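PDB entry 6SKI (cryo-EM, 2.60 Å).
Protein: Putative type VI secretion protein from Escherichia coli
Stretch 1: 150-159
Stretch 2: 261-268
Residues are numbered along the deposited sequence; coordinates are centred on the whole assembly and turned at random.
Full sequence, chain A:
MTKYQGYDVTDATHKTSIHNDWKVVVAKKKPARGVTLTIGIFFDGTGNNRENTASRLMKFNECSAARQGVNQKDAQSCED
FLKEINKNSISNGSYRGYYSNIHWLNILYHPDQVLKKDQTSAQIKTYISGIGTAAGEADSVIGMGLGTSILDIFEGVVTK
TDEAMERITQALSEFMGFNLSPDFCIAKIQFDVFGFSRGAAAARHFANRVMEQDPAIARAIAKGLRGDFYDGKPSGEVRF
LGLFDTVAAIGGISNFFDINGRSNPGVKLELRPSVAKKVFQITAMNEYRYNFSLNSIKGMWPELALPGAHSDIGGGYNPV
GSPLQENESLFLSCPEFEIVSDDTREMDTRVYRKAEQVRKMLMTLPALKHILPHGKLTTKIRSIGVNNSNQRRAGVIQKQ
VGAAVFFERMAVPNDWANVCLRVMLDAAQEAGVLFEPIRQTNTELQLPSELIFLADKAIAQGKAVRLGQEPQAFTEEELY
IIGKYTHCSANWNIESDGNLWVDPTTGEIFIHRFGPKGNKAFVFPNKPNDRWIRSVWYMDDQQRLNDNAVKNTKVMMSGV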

# COMPACT_ATOMS: atom_id res chain seq x y z
N ILE A 150 5.28 -11.23 -13.20
CA ILE A 150 6.19 -11.06 -12.07
C ILE A 150 7.04 -9.82 -12.27
O ILE A 150 7.38 -9.14 -11.29
CB ILE A 150 7.04 -12.33 -11.90
CG1 ILE A 150 6.15 -13.52 -11.56
CG2 ILE A 150 8.09 -12.15 -10.82
CD1 ILE A 150 6.91 -14.81 -11.38
N LEU A 151 7.37 -9.48 -13.51
CA LEU A 151 8.09 -8.24 -13.77
C LEU A 151 7.19 -7.02 -13.56
O LEU A 151 7.68 -5.96 -13.18
CB LEU A 151 8.64 -8.24 -15.19
CG LEU A 151 10.10 -8.64 -15.33
CD1 LEU A 151 10.50 -8.69 -16.79
CD2 LEU A 151 10.99 -7.69 -14.56
N ASP A 152 5.90 -7.17 -13.83
CA ASP A 152 4.95 -6.09 -13.57
C ASP A 152 4.83 -5.83 -12.08
O ASP A 152 4.76 -4.67 -11.65
CB ASP A 152 3.59 -6.44 -14.16
CG ASP A 152 3.50 -6.11 -15.64
OD1 ASP A 152 2.45 -6.39 -16.25
OD2 ASP A 152 4.47 -5.56 -16.19
N ILE A 153 4.79 -6.89 -11.27
CA ILE A 153 4.77 -6.72 -9.82
C ILE A 153 6.09 -6.15 -9.33
O ILE A 153 6.12 -5.34 -8.40
CB ILE A 153 4.43 -8.04 -9.13
CG1 ILE A 153 3.12 -8.60 -9.67
CG2 ILE A 153 4.34 -7.85 -7.63
CD1 ILE A 153 1.90 -7.84 -9.22
N PHE A 154 7.20 -6.57 -9.93
CA PHE A 154 8.51 -6.06 -9.52
C PHE A 154 8.61 -4.56 -9.75
O PHE A 154 9.20 -3.84 -8.94
CB PHE A 154 9.61 -6.81 -10.27
CG PHE A 154 10.99 -6.39 -9.89
CD1 PHE A 154 11.84 -5.81 -10.82
CD2 PHE A 154 11.45 -6.58 -8.60
CE1 PHE A 154 13.11 -5.43 -10.47
CE2 PHE A 154 12.73 -6.20 -8.24
CZ PHE A 154 13.56 -5.63 -9.18
N GLU A 155 8.05 -4.08 -10.85
CA GLU A 155 8.04 -2.66 -11.18
C GLU A 155 6.74 -1.98 -10.76
O GLU A 155 6.40 -0.93 -11.30
CB GLU A 155 8.26 -2.48 -12.68
CG GLU A 155 9.72 -2.46 -13.08
CD GLU A 155 9.93 -2.91 -14.51
OE1 GLU A 155 8.97 -3.42 -15.12
OE2 GLU A 155 11.06 -2.76 -15.02
N GLY A 156 6.02 -2.57 -9.80
CA GLY A 156 4.67 -2.14 -9.52
C GLY A 156 4.56 -0.74 -8.94
O GLY A 156 3.52 -0.09 -9.09
N VAL A 157 5.60 -0.26 -8.26
CA VAL A 157 5.51 1.03 -7.58
C VAL A 157 5.33 2.16 -8.60
O VAL A 157 4.43 3.00 -8.47
CB VAL A 157 6.75 1.25 -6.70
CG1 VAL A 157 6.99 2.72 -6.47
CG2 VAL A 157 6.59 0.51 -5.38
N VAL A 158 6.18 2.18 -9.63
CA VAL A 158 6.10 3.24 -10.62
C VAL A 158 4.83 3.12 -11.44
O VAL A 158 4.18 4.12 -11.79
CB VAL A 158 7.36 3.22 -11.51
CG1 VAL A 158 7.41 4.45 -12.40
CG2 VAL A 158 8.60 3.13 -10.65
N THR A 159 4.43 1.89 -11.77
CA THR A 159 3.19 1.67 -12.50
C THR A 159 1.99 2.15 -11.68
O THR A 159 1.03 2.68 -12.24
CB THR A 159 3.05 0.19 -12.86
OG1 THR A 159 4.00 -0.13 -13.88
CG2 THR A 159 1.66 -0.12 -13.36
N GLY A 261 17.34 -10.36 -15.62
CA GLY A 261 18.11 -9.40 -16.41
C GLY A 261 17.61 -7.98 -16.24
O GLY A 261 18.40 -7.03 -16.27
N ARG A 262 16.30 -7.81 -16.08
CA ARG A 262 15.73 -6.48 -15.90
C ARG A 262 16.33 -5.79 -14.68
O ARG A 262 16.48 -6.40 -13.61
CB ARG A 262 14.21 -6.57 -15.76
CG ARG A 262 13.53 -5.25 -15.50
CD ARG A 262 13.26 -4.49 -16.78
NE ARG A 262 12.67 -5.33 -17.82
CZ ARG A 262 11.37 -5.44 -18.04
NH1 ARG A 262 10.92 -6.23 -19.01
NH2 ARG A 262 10.51 -4.76 -17.30
N SER A 263 16.67 -4.52 -14.84
CA SER A 263 17.24 -3.74 -13.76
C SER A 263 16.17 -3.37 -12.74
O SER A 263 14.97 -3.51 -12.98
CB SER A 263 17.90 -2.47 -14.30
OG SER A 263 17.10 -1.86 -15.30
N ASN A 264 16.63 -2.92 -11.57
CA ASN A 264 15.71 -2.52 -10.52
C ASN A 264 14.83 -1.36 -11.00
O ASN A 264 15.25 -0.57 -11.85
CB ASN A 264 16.47 -2.15 -9.24
CG ASN A 264 17.39 -0.94 -9.39
OD1 ASN A 264 17.35 -0.21 -10.38
ND2 ASN A 264 18.23 -0.72 -8.39
N PRO A 265 13.59 -1.27 -10.52
CA PRO A 265 12.75 -0.14 -10.91
C PRO A 265 13.26 1.15 -10.30
O PRO A 265 13.83 1.17 -9.21
CB PRO A 265 11.38 -0.52 -10.34
CG PRO A 265 11.72 -1.31 -9.13
CD PRO A 265 12.91 -2.14 -9.54
N GLY A 266 13.05 2.25 -11.02
CA GLY A 266 13.54 3.52 -10.54
C GLY A 266 12.63 4.11 -9.48
O GLY A 266 12.06 5.18 -9.67
N VAL A 267 12.49 3.41 -8.36
CA VAL A 267 11.63 3.88 -7.28
C VAL A 267 12.42 4.85 -6.41
O VAL A 267 13.56 4.57 -6.02
CB VAL A 267 11.05 2.71 -6.47
CG1 VAL A 267 10.49 1.66 -7.40
CG2 VAL A 267 12.08 2.08 -5.54
N LYS A 268 11.84 6.01 -6.16
CA LYS A 268 12.45 7.05 -5.35
C LYS A 268 11.78 7.02 -3.99
O LYS A 268 10.60 7.34 -3.87
CB LYS A 268 12.31 8.40 -6.04
CG LYS A 268 13.37 8.66 -7.10
CD LYS A 268 12.79 9.20 -8.40
CE LYS A 268 11.42 9.82 -8.21
NZ LYS A 268 10.89 10.38 -9.48

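The polar centre of this contact is a salt bridge between Glu155 and Arg262. Arg262 reaches across with its long, folded side chain (chi1 t, chi2 and chi3 both p), bringing NH2 to 3.0 Å from OE1 of Glu155. The same NH2 donates a hydrogen bond to OE2 of Glu155 at 3.1 Å, with a nearly straight N-H...O angle of 166°. One terminal nitrogen therefore meets both carboxylate oxygens, and OE1 lies near the guanidinium plane, where the N-H bonds point. NH1 does not share in this pairing; its neighbour across the contact is the methyl CD1 of Leu151, 3.3 Å away, which lies over one face of the guanidinium. That arrangement suits both groups, because the flat face of an arginine tolerates an apolar neighbour while its edge is kept for acceptors.

Glu155 holds a break between two helices. Its backbone N still donates to O of Leu151 at 3.0 Å, closing a turn of the first helix, whereas its own O receives only a weak bond from N of Thr159 at 3.5 Å, in the first turn of the next. The aliphatic part of its side chain is used as well, with CG packing 3.7 Å from CB of Pro265.

Proline is apt here: its ring offers a compact apolar surface, and CD also lies 3.4 Å from CE1 of Phe154. The carbonyl O of Ser263 sits at the edge of the Phe154 ring, 3.7 Å from CE1, an approach that favours the slightly positive ring hydrogens but is no substitute for a hydrogen bond.

Farther along, the contact is apolar. CG1 of Val267 lies 3.8 Å from CG1 of Val157 and 4.0 Å from CG2 of Val158, short branched side chains that pack without leaving polar groups to satisfy.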